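Local coordinates for protein single-stranded-DNA-specific exonuclease RecJ (PDB 2ZXR) that degrades single-stranded DNA in the 5' to 3' direction as a divalent-metal-dependent exonuclease of the DHH family, with no detectable activity on single-stranded RNA, at residues I75-D80 with A101-F106; D82-T87 with T186-A191; A90-G95 with F192-A197; A211-V216 with S243-L248. All blocks are in the same frame, centred on the assembly; numbering follows the deposited sequence.

Interaction 1 of 4, residues I75-D80 with A101-F106; sequences IRVHGD and ADVHPF
Arg76 lays its guanidinium flat on the ring of Phe106. The two planes are 10° apart, with CZ of Arg76 4.2 Å from the centroid of the Phe106 ring, an off-centre cation-pi stack. The Arg76 chain is extended to CD and bends at chi3 (-95°), which sets NE beside His104. The His104 ring turns a face to CA of Arg76, a CH-pi contact, while its edge meets NE in the ring plane. The guanidinium and imidazole planes are 82° apart.

His78 adds a polar contact at the far end. Its ND1 donates to O of Phe106 at 2.7 Å, from a direction tilted out of the imidazole plane. On the other face of the sheet, Val103 CG2 touches Val77 CG2 at 3.5 Å and Ile75 CG2 at 3.8 Å.

Parallel backbone pairing holds these side chains in step. Ile75 N donates to Asp102 O, His104 N to Ile75 O, Val77 N to His104 O and Phe106 N to Val77 O. Strand 131-134 pairs with the other edge of strand 74-78, and its Phe132 touches Arg76, His78 and Phe106. Helix 83-98 packs on the face of Val77 and Val103. Strand 74-78, helix 83-98 and strand 102-105 form a beta-alpha-beta unit at one edge of the five-stranded parallel sheet of the DHH domain, and the first strand leads to Asp80, which binds the first manganese but not the magnesium.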
# COMPACT_ATOMS: atom_id res chain seq x y z
N ILE A 75 -1.88 34.32 -20.23
CA ILE A 75 -1.35 33.13 -19.54
C ILE A 75 -1.65 31.83 -20.30
O ILE A 75 -2.79 31.57 -20.68
CB ILE A 75 -2.01 33.01 -18.13
CG1 ILE A 75 -1.73 34.27 -17.32
CG2 ILE A 75 -1.46 31.81 -17.39
CD1 ILE A 75 -2.55 34.37 -16.04
N ARG A 76 -0.63 31.02 -20.52
CA ARG A 76 -0.87 29.74 -21.21
C ARG A 76 -0.49 28.61 -20.26
O ARG A 76 0.58 28.64 -19.63
CB ARG A 76 -0.06 29.66 -22.50
CG ARG A 76 -0.23 28.35 -23.24
CD ARG A 76 0.60 28.30 -24.53
NE ARG A 76 -0.17 28.69 -25.71
CZ ARG A 76 0.31 28.67 -26.96
NH1 ARG A 76 1.57 28.28 -27.18
NH2 ARG A 76 -0.47 29.02 -27.98
N VAL A 77 -1.37 27.62 -20.14
CA VAL A 77 -1.12 26.52 -19.21
C VAL A 77 -0.86 25.19 -19.92
O VAL A 77 -1.64 24.77 -20.77
CB VAL A 77 -2.32 26.34 -18.22
CG1 VAL A 77 -1.99 25.27 -17.18
CG2 VAL A 77 -2.61 27.67 -17.54
N HIS A 78 0.22 24.52 -19.55
CA HIS A 78 0.54 23.24 -20.18
C HIS A 78 0.71 22.07 -19.20
O HIS A 78 1.38 22.21 -18.18
CB HIS A 78 1.81 23.37 -21.01
CG HIS A 78 2.10 22.17 -21.86
ND1 HIS A 78 1.12 21.52 -22.57
CD2 HIS A 78 3.25 21.50 -22.10
CE1 HIS A 78 1.65 20.50 -23.22
NE2 HIS A 78 2.94 20.46 -22.94
N GLY A 79 0.11 20.93 -19.54
CA GLY A 79 0.20 19.73 -18.71
C GLY A 79 -0.87 18.73 -19.14
O GLY A 79 -2.02 18.80 -18.69
N ASP A 80 -0.51 17.78 -20.00
CA ASP A 80 -1.50 16.82 -20.48
C ASP A 80 -1.02 15.38 -20.59
O ASP A 80 -1.66 14.54 -21.21
CB ASP A 80 -2.00 17.28 -21.85
CG ASP A 80 -0.87 17.42 -22.87
OD1 ASP A 80 -1.01 18.25 -23.79
OD2 ASP A 80 0.16 16.70 -22.76
N ALA A 101 -8.56 36.23 -15.49
CA ALA A 101 -7.31 36.14 -16.23
C ALA A 101 -7.56 35.79 -17.67
O ALA A 101 -8.62 35.24 -18.01
CB ALA A 101 -6.40 35.08 -15.60
N ASP A 102 -6.61 36.13 -18.53
CA ASP A 102 -6.70 35.77 -19.95
C ASP A 102 -5.77 34.55 -20.01
O ASP A 102 -4.58 34.63 -20.32
CB ASP A 102 -6.19 36.90 -20.84
CG ASP A 102 -6.10 36.50 -22.31
OD1 ASP A 102 -6.68 35.45 -22.69
OD2 ASP A 102 -5.44 37.23 -23.08
N VAL A 103 -6.34 33.40 -19.67
CA VAL A 103 -5.60 32.16 -19.61
C VAL A 103 -6.21 31.12 -20.54
O VAL A 103 -7.40 31.14 -20.83
CB VAL A 103 -5.61 31.63 -18.13
CG1 VAL A 103 -7.05 31.54 -17.63
CG2 VAL A 103 -4.92 30.29 -18.04
N HIS A 104 -5.38 30.22 -21.05
CA HIS A 104 -5.90 29.19 -21.94
C HIS A 104 -4.96 28.01 -21.85
O HIS A 104 -3.76 28.17 -21.60
CB HIS A 104 -5.94 29.72 -23.37
CG HIS A 104 -4.61 30.23 -23.84
ND1 HIS A 104 -3.71 29.45 -24.53
CD2 HIS A 104 -3.99 31.41 -23.62
CE1 HIS A 104 -2.59 30.12 -24.72
NE2 HIS A 104 -2.74 31.32 -24.18
N PRO A 105 -5.48 26.81 -22.02
CA PRO A 105 -4.58 25.66 -21.93
C PRO A 105 -3.84 25.48 -23.25
O PRO A 105 -4.31 25.92 -24.30
CB PRO A 105 -5.53 24.50 -21.64
CG PRO A 105 -6.72 24.88 -22.47
CD PRO A 105 -6.87 26.38 -22.26
N PHE A 106 -2.68 24.85 -23.21
CA PHE A 106 -1.96 24.60 -24.44
C PHE A 106 -1.81 23.11 -24.69
O PHE A 106 -1.00 22.44 -24.03
CB PHE A 106 -0.59 25.26 -24.42
CG PHE A 106 0.25 24.92 -25.61
CD1 PHE A 106 -0.28 25.02 -26.90
CD2 PHE A 106 1.56 24.47 -25.46
CE1 PHE A 106 0.47 24.66 -28.02
CE2 PHE A 106 2.32 24.12 -26.57
CZ PHE A 106 1.77 24.21 -27.85

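Interaction 2 of 4, residues D82-T87 with T186-A191; sequences DADGLT and TGAGVA. With MG (magnesium ion), chain B.
Asp84 meets Thr186, Gly187 and Ala188 with its carboxylate, which chi1 directs by placing CG anti to the backbone N (-167°). Chi1 of Thr186 (66°) sets OG1 between its own N and carbonyl carbon, facing Asp84. OG1 donates to Asp84 OD1 at 2.8 Å. Ala188 N donates to the same oxygen at 2.9 Å. These two donors reach OD1 from opposite faces of the carboxylate plane: the hydroxyl comes on the syn side, the amide from well above the plane. Gly187 N donates to OD2 at 2.9 Å, also on the syn side. Three bonds therefore hold the carboxylate and fix its rotation.

OD2 is also a ligand of the magnesium ion, at 2.3 Å. Asp136, His160, His161 and Asp221 bind the same ion. Water 1 is a further ligand, and it donates to Asp82 OD1 at 2.8 Å.

Both segments begin helices. Asp82 is the N-cap of helix 83-98, with OD2 accepting from Gly85 N. Thr186 is the N-cap of helix 187-201, though its bond from Gly189 N is weak at 3.4 Å. Nearby, Thr87 OG1 donates to Ala83 O and lies 3.4 Å from Ala188 CB. Gly187, which has no side chain, lies next to Asp84 OD2.

This is the metal site of a DHH-family nuclease, with a helix N-terminus as second shell. OD2 is shared by the metal and the Gly187 amide. OD1 is taken up by the Thr186 hydroxyl and the Ala188 amide, so the helix start holds the metal ligand in position.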
# COMPACT_ATOMS: atom_id res chain seq x y z
N ASP A 82 -0.82 12.97 -18.26
CA ASP A 82 -1.62 12.00 -17.52
C ASP A 82 -2.58 12.75 -16.61
O ASP A 82 -2.60 13.98 -16.63
CB ASP A 82 -0.69 11.09 -16.70
CG ASP A 82 0.24 11.88 -15.78
OD1 ASP A 82 1.22 11.30 -15.27
OD2 ASP A 82 0.01 13.10 -15.56
N ALA A 83 -3.36 12.01 -15.82
CA ALA A 83 -4.36 12.61 -14.95
C ALA A 83 -3.83 13.71 -14.02
O ALA A 83 -4.52 14.70 -13.79
CB ALA A 83 -5.06 11.52 -14.12
N ASP A 84 -2.63 13.52 -13.50
CA ASP A 84 -2.02 14.50 -12.61
C ASP A 84 -1.80 15.83 -13.37
O ASP A 84 -2.13 16.89 -12.87
CB ASP A 84 -0.69 13.95 -12.07
CG ASP A 84 -0.14 14.77 -10.90
OD1 ASP A 84 -0.94 15.36 -10.14
OD2 ASP A 84 1.10 14.81 -10.73
N GLY A 85 -1.23 15.76 -14.57
CA GLY A 85 -1.02 16.98 -15.35
C GLY A 85 -2.34 17.60 -15.82
O GLY A 85 -2.51 18.83 -15.80
N LEU A 86 -3.28 16.77 -16.25
CA LEU A 86 -4.56 17.28 -16.72
C LEU A 86 -5.42 17.92 -15.63
O LEU A 86 -6.06 18.97 -15.87
CB LEU A 86 -5.36 16.19 -17.43
CG LEU A 86 -4.77 15.71 -18.76
CD1 LEU A 86 -5.50 14.47 -19.24
CD2 LEU A 86 -4.91 16.82 -19.79
N THR A 87 -5.46 17.31 -14.44
CA THR A 87 -6.27 17.88 -13.38
C THR A 87 -5.59 19.16 -12.91
O THR A 87 -6.26 20.14 -12.58
CB THR A 87 -6.50 16.89 -12.21
OG1 THR A 87 -5.25 16.40 -11.72
CG2 THR A 87 -7.39 15.73 -12.67
N THR A 186 1.77 16.54 -5.48
CA THR A 186 2.04 16.15 -6.86
C THR A 186 1.91 17.35 -7.81
O THR A 186 1.82 18.49 -7.37
CB THR A 186 1.07 15.03 -7.34
OG1 THR A 186 -0.27 15.55 -7.39
CG2 THR A 186 1.09 13.85 -6.37
N GLY A 187 1.90 17.08 -9.11
CA GLY A 187 1.77 18.17 -10.07
C GLY A 187 0.46 18.93 -9.84
O GLY A 187 0.44 20.16 -9.87
N ALA A 188 -0.63 18.20 -9.63
CA ALA A 188 -1.92 18.81 -9.40
C ALA A 188 -1.97 19.42 -7.99
O ALA A 188 -2.65 20.41 -7.76
CB ALA A 188 -3.05 17.78 -9.59
N GLY A 189 -1.24 18.80 -7.06
CA GLY A 189 -1.20 19.31 -5.70
C GLY A 189 -0.53 20.68 -5.65
O GLY A 189 -1.00 21.60 -4.95
N VAL A 190 0.56 20.81 -6.41
CA VAL A 190 1.31 22.06 -6.48
C VAL A 190 0.49 23.12 -7.27
O VAL A 190 0.47 24.29 -6.89
CB VAL A 190 2.72 21.83 -7.11
CG1 VAL A 190 3.45 23.18 -7.30
CG2 VAL A 190 3.57 20.93 -6.17
N ALA A 191 -0.19 22.72 -8.35
CA ALA A 191 -1.05 23.66 -9.08
C ALA A 191 -2.10 24.23 -8.10
O ALA A 191 -2.44 25.42 -8.11
CB ALA A 191 -1.76 22.95 -10.21
MG MG B . 2.93 13.57 -11.39
O HOH W 1 1.80 11.93 -12.63

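Interaction 3 of 4, residues A90-G95 with F192-A197; sequences AILVRG and FLLLWA
Leu195 packs into the groove between Ile91 and Gly95, one turn apart on the facing helix. Its CG is anti to the backbone N (chi1 176°). Both of its methyl groups, CD1 and CD2, lie 3.9 Å from Gly95 CA, and CD2 also reaches Ile91 CG2 at 3.9 Å. Gly95 has no side chain, which lets the methyls come this close to its backbone. This is the tightly packed part of the contact.

Ile91 continues it toward Phe192. CG2 of Ile91 lies 4.1 Å from Phe192 CA, and its CD1 is 4.2 Å from Phe192 CB. The two side chains meet at an angle, and the touching part of Phe192 is its base. Its ring turns instead to Ala211 and Ala214 of helix 211-220 and to Trp228 and Leu232 of helix 227-239.

The joined elements are helices 83-98 and 187-201 of the DHH domain. They run side by side in nearly the same direction, with the short segments at 25° and their axes 9.4 Å apart at closest approach. Helix 83-98 is the connecting helix of a beta-alpha-beta crossover. No hydrogen bond links the two segments, so apolar packing joins them, with Gly95 CA and Phe192 CA among the touching atoms.

The contact is sparser at Leu92 and Leu194. There a single pair of methyl groups meets, CD2 to CD2 at 4.1 Å, with the side chains at about a right angle. In segment 90-95 Arg94 is partly exposed, and its side chain leads away from helix 187-201. Arg94 NH1 forms a salt bridge with Asp291 OD2, and NE donates to Leu288 O.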
# COMPACT_ATOMS: atom_id res chain seq x y z
N ALA A 90 -6.42 21.87 -15.34
CA ALA A 90 -7.81 22.27 -15.19
C ALA A 90 -7.93 23.20 -13.99
O ALA A 90 -8.68 24.16 -14.02
CB ALA A 90 -8.73 21.05 -15.02
N ILE A 91 -7.16 22.93 -12.93
CA ILE A 91 -7.21 23.77 -11.76
C ILE A 91 -6.73 25.18 -12.10
O ILE A 91 -7.40 26.16 -11.80
CB ILE A 91 -6.32 23.20 -10.60
CG1 ILE A 91 -7.01 22.01 -9.95
CG2 ILE A 91 -6.06 24.27 -9.52
CD1 ILE A 91 -6.03 21.18 -9.08
N LEU A 92 -5.56 25.28 -12.72
CA LEU A 92 -5.04 26.59 -13.05
C LEU A 92 -5.88 27.32 -14.07
O LEU A 92 -6.10 28.52 -13.92
CB LEU A 92 -3.58 26.47 -13.50
CG LEU A 92 -2.72 26.06 -12.30
CD1 LEU A 92 -1.39 25.55 -12.76
CD2 LEU A 92 -2.54 27.24 -11.36
N VAL A 93 -6.36 26.62 -15.10
CA VAL A 93 -7.18 27.30 -16.10
C VAL A 93 -8.51 27.77 -15.52
O VAL A 93 -8.86 28.95 -15.65
CB VAL A 93 -7.42 26.41 -17.35
CG1 VAL A 93 -8.50 27.04 -18.26
CG2 VAL A 93 -6.08 26.24 -18.13
N ARG A 94 -9.27 26.89 -14.88
CA ARG A 94 -10.54 27.33 -14.29
C ARG A 94 -10.26 28.39 -13.21
O ARG A 94 -10.88 29.44 -13.20
CB ARG A 94 -11.30 26.16 -13.63
CG ARG A 94 -12.06 25.20 -14.58
CD ARG A 94 -12.85 24.23 -13.68
NE ARG A 94 -13.69 23.24 -14.33
CZ ARG A 94 -14.91 23.45 -14.81
NH1 ARG A 94 -15.44 24.68 -14.74
NH2 ARG A 94 -15.64 22.43 -15.27
N GLY A 95 -9.34 28.10 -12.30
CA GLY A 95 -9.05 29.03 -11.22
C GLY A 95 -8.63 30.43 -11.64
O GLY A 95 -9.14 31.43 -11.10
N PHE A 192 -2.63 23.34 -7.26
CA PHE A 192 -3.63 23.71 -6.26
C PHE A 192 -3.00 24.68 -5.24
O PHE A 192 -3.58 25.69 -4.89
CB PHE A 192 -4.11 22.43 -5.57
CG PHE A 192 -5.08 22.65 -4.46
CD1 PHE A 192 -6.41 22.89 -4.73
CD2 PHE A 192 -4.67 22.59 -3.13
CE1 PHE A 192 -7.33 23.06 -3.70
CE2 PHE A 192 -5.58 22.76 -2.09
CZ PHE A 192 -6.90 22.99 -2.38
N LEU A 193 -1.80 24.37 -4.76
CA LEU A 193 -1.13 25.24 -3.79
C LEU A 193 -0.89 26.62 -4.39
O LEU A 193 -1.08 27.63 -3.71
CB LEU A 193 0.19 24.61 -3.34
CG LEU A 193 -0.02 23.39 -2.44
CD1 LEU A 193 1.26 22.58 -2.31
CD2 LEU A 193 -0.54 23.87 -1.09
N LEU A 194 -0.48 26.65 -5.66
CA LEU A 194 -0.23 27.89 -6.38
C LEU A 194 -1.50 28.72 -6.49
O LEU A 194 -1.48 29.93 -6.24
CB LEU A 194 0.31 27.60 -7.78
CG LEU A 194 0.68 28.81 -8.66
CD1 LEU A 194 1.74 29.65 -7.95
CD2 LEU A 194 1.21 28.33 -10.04
N LEU A 195 -2.62 28.09 -6.88
CA LEU A 195 -3.86 28.85 -6.97
C LEU A 195 -4.19 29.41 -5.57
O LEU A 195 -4.67 30.54 -5.42
CB LEU A 195 -5.02 27.95 -7.45
CG LEU A 195 -6.41 28.61 -7.50
CD1 LEU A 195 -6.38 29.79 -8.46
CD2 LEU A 195 -7.46 27.59 -7.93
N TRP A 196 -3.93 28.60 -4.54
CA TRP A 196 -4.21 28.99 -3.15
C TRP A 196 -3.33 30.18 -2.72
O TRP A 196 -3.80 31.13 -2.07
CB TRP A 196 -3.96 27.78 -2.24
CG TRP A 196 -4.43 27.90 -0.81
CD1 TRP A 196 -4.67 29.05 -0.11
CD2 TRP A 196 -4.66 26.82 0.10
NE1 TRP A 196 -5.04 28.75 1.18
CE2 TRP A 196 -5.04 27.39 1.33
CE3 TRP A 196 -4.58 25.43 -0.01
CZ2 TRP A 196 -5.34 26.61 2.46
CZ3 TRP A 196 -4.88 24.65 1.11
CH2 TRP A 196 -5.26 25.25 2.33
N ALA A 197 -2.05 30.13 -3.08
CA ALA A 197 -1.12 31.21 -2.77
C ALA A 197 -1.64 32.50 -3.41
O ALA A 197 -1.59 33.56 -2.79
CB ALA A 197 0.28 30.87 -3.29

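Interaction 4 of 4, residues A211-V216 with S243-L248; sequences ADLAAV and SSWVGL
Leu213 sits over one face of the Trp245 indole, at the five-membered ring. Its CD1 is 3.9 Å from the centroid of that ring, a CH-pi contact, and its CG comes to 3.5 Å from Trp245 CD1. The two side chains cross at about a right angle. The contact joins helix 211-220 of the DHH domain to the start of helix 246-254, with Trp245 at the N-cap position. Leu248 extends the apolar centre. Its CD1 meets Val216 CG2 tip to tip at 4.1 Å, and its CD2 rests against CB and CG of Asp212. Ile240 touches Val216, Leu248 and Asp212, and Ile91 of helix 83-98 reaches Leu213 from another side.

Asp212 forms the polar edge. Chi1 (45°) puts its CG between the backbone N and the carbonyl carbon, on the side of segment 243-248. OD2 accepts a weak bond from Trp245 NE1 at 2.9 Å, lying near the plane of the indole. It also accepts from Leu213 N, on its anti side. Ser243 OG donates to OD1 at 2.6 Å on the syn side, and the same hydroxyl accepts from Trp245 N, making an ST turn. The buried carboxylate thus has protein donors on both oxygens. Finally, water 2 donates to Asp212 OD1 at 2.7 Å and accepts from Ser244 N at 3.0 Å.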
# COMPACT_ATOMS: atom_id res chain seq x y z
N ALA A 211 -10.28 21.10 -4.71
CA ALA A 211 -9.59 19.98 -4.08
C ALA A 211 -9.98 18.61 -4.66
O ALA A 211 -9.20 17.68 -4.54
CB ALA A 211 -9.83 20.01 -2.58
N ASP A 212 -11.17 18.48 -5.27
CA ASP A 212 -11.55 17.19 -5.87
C ASP A 212 -10.64 16.94 -7.07
O ASP A 212 -10.10 15.83 -7.22
CB ASP A 212 -13.04 17.13 -6.27
CG ASP A 212 -13.54 18.39 -6.99
OD1 ASP A 212 -14.79 18.47 -7.21
OD2 ASP A 212 -12.71 19.27 -7.32
N LEU A 213 -10.45 17.96 -7.91
CA LEU A 213 -9.54 17.81 -9.06
C LEU A 213 -8.13 17.48 -8.56
O LEU A 213 -7.47 16.62 -9.11
CB LEU A 213 -9.43 19.13 -9.86
CG LEU A 213 -10.67 19.59 -10.62
CD1 LEU A 213 -10.47 21.02 -11.17
CD2 LEU A 213 -10.93 18.59 -11.76
N ALA A 214 -7.69 18.20 -7.53
CA ALA A 214 -6.34 18.01 -6.98
C ALA A 214 -6.14 16.61 -6.39
O ALA A 214 -5.07 16.01 -6.53
CB ALA A 214 -6.05 19.10 -5.90
N ALA A 215 -7.17 16.10 -5.71
CA ALA A 215 -7.14 14.75 -5.11
C ALA A 215 -7.05 13.68 -6.21
O ALA A 215 -6.31 12.70 -6.08
CB ALA A 215 -8.42 14.51 -4.26
N VAL A 216 -7.82 13.86 -7.29
CA VAL A 216 -7.77 12.90 -8.39
C VAL A 216 -6.35 12.84 -8.97
O VAL A 216 -5.81 11.76 -9.24
CB VAL A 216 -8.82 13.25 -9.52
CG1 VAL A 216 -8.58 12.39 -10.77
CG2 VAL A 216 -10.28 13.00 -8.99
N SER A 243 -19.43 17.89 -7.05
CA SER A 243 -18.41 18.74 -7.64
C SER A 243 -18.92 19.98 -8.34
O SER A 243 -20.00 19.98 -8.91
CB SER A 243 -17.59 17.96 -8.66
OG SER A 243 -16.53 18.76 -9.15
N SER A 244 -18.12 21.03 -8.30
CA SER A 244 -18.48 22.26 -9.01
C SER A 244 -18.18 22.00 -10.50
O SER A 244 -18.58 22.78 -11.36
CB SER A 244 -17.62 23.45 -8.55
OG SER A 244 -17.92 23.81 -7.22
N TRP A 245 -17.45 20.91 -10.78
CA TRP A 245 -17.05 20.55 -12.15
C TRP A 245 -17.91 19.40 -12.63
O TRP A 245 -17.60 18.25 -12.34
CB TRP A 245 -15.57 20.18 -12.17
CG TRP A 245 -14.81 20.88 -11.08
CD1 TRP A 245 -14.06 20.29 -10.09
CD2 TRP A 245 -14.75 22.29 -10.84
NE1 TRP A 245 -13.54 21.26 -9.26
CE2 TRP A 245 -13.95 22.49 -9.70
CE3 TRP A 245 -15.30 23.41 -11.50
CZ2 TRP A 245 -13.68 23.76 -9.18
CZ3 TRP A 245 -15.03 24.67 -10.99
CH2 TRP A 245 -14.22 24.84 -9.83
N VAL A 246 -18.97 19.71 -13.38
CA VAL A 246 -19.92 18.69 -13.83
C VAL A 246 -19.32 17.48 -14.52
O VAL A 246 -19.83 16.38 -14.37
CB VAL A 246 -21.06 19.32 -14.72
CG1 VAL A 246 -20.53 19.70 -16.13
CG2 VAL A 246 -22.21 18.33 -14.83
N GLY A 247 -18.23 17.66 -15.25
CA GLY A 247 -17.58 16.54 -15.93
C GLY A 247 -16.98 15.52 -14.96
O GLY A 247 -17.03 14.30 -15.21
N LEU A 248 -16.41 16.01 -13.87
CA LEU A 248 -15.82 15.12 -12.89
C LEU A 248 -16.94 14.39 -12.14
O LEU A 248 -16.89 13.19 -11.91
CB LEU A 248 -14.97 15.92 -11.90
CG LEU A 248 -14.35 15.06 -10.79
CD1 LEU A 248 -13.47 13.95 -11.42
CD2 LEU A 248 -13.51 15.95 -9.86
O HOH W 2 -15.71 20.90 -6.57

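Overall arrangement
Helix 83-98 ties the set together. Its start serves interaction 2 and its middle interaction 3, both against helix 187-201, with centres 10 Å apart. Its sheet side packs on interaction 1, where Val93 CG2 lies 3.8 Å from Val77 CB. Its other flank meets interaction 4: Thr87 CB is 3.3 Å from Leu213 O, and Ile91 CD1 is 3.7 Å from Ala214 N. Magnesium is bound in interaction 2. The side chains of Asp80 in interaction 1, Ile91 in interaction 3 and Val216 in interaction 4 are each about 12 Å from it. Asp80 and Asp82 of interaction 2, their side chains about 8 Å apart, both bind the first manganese ion.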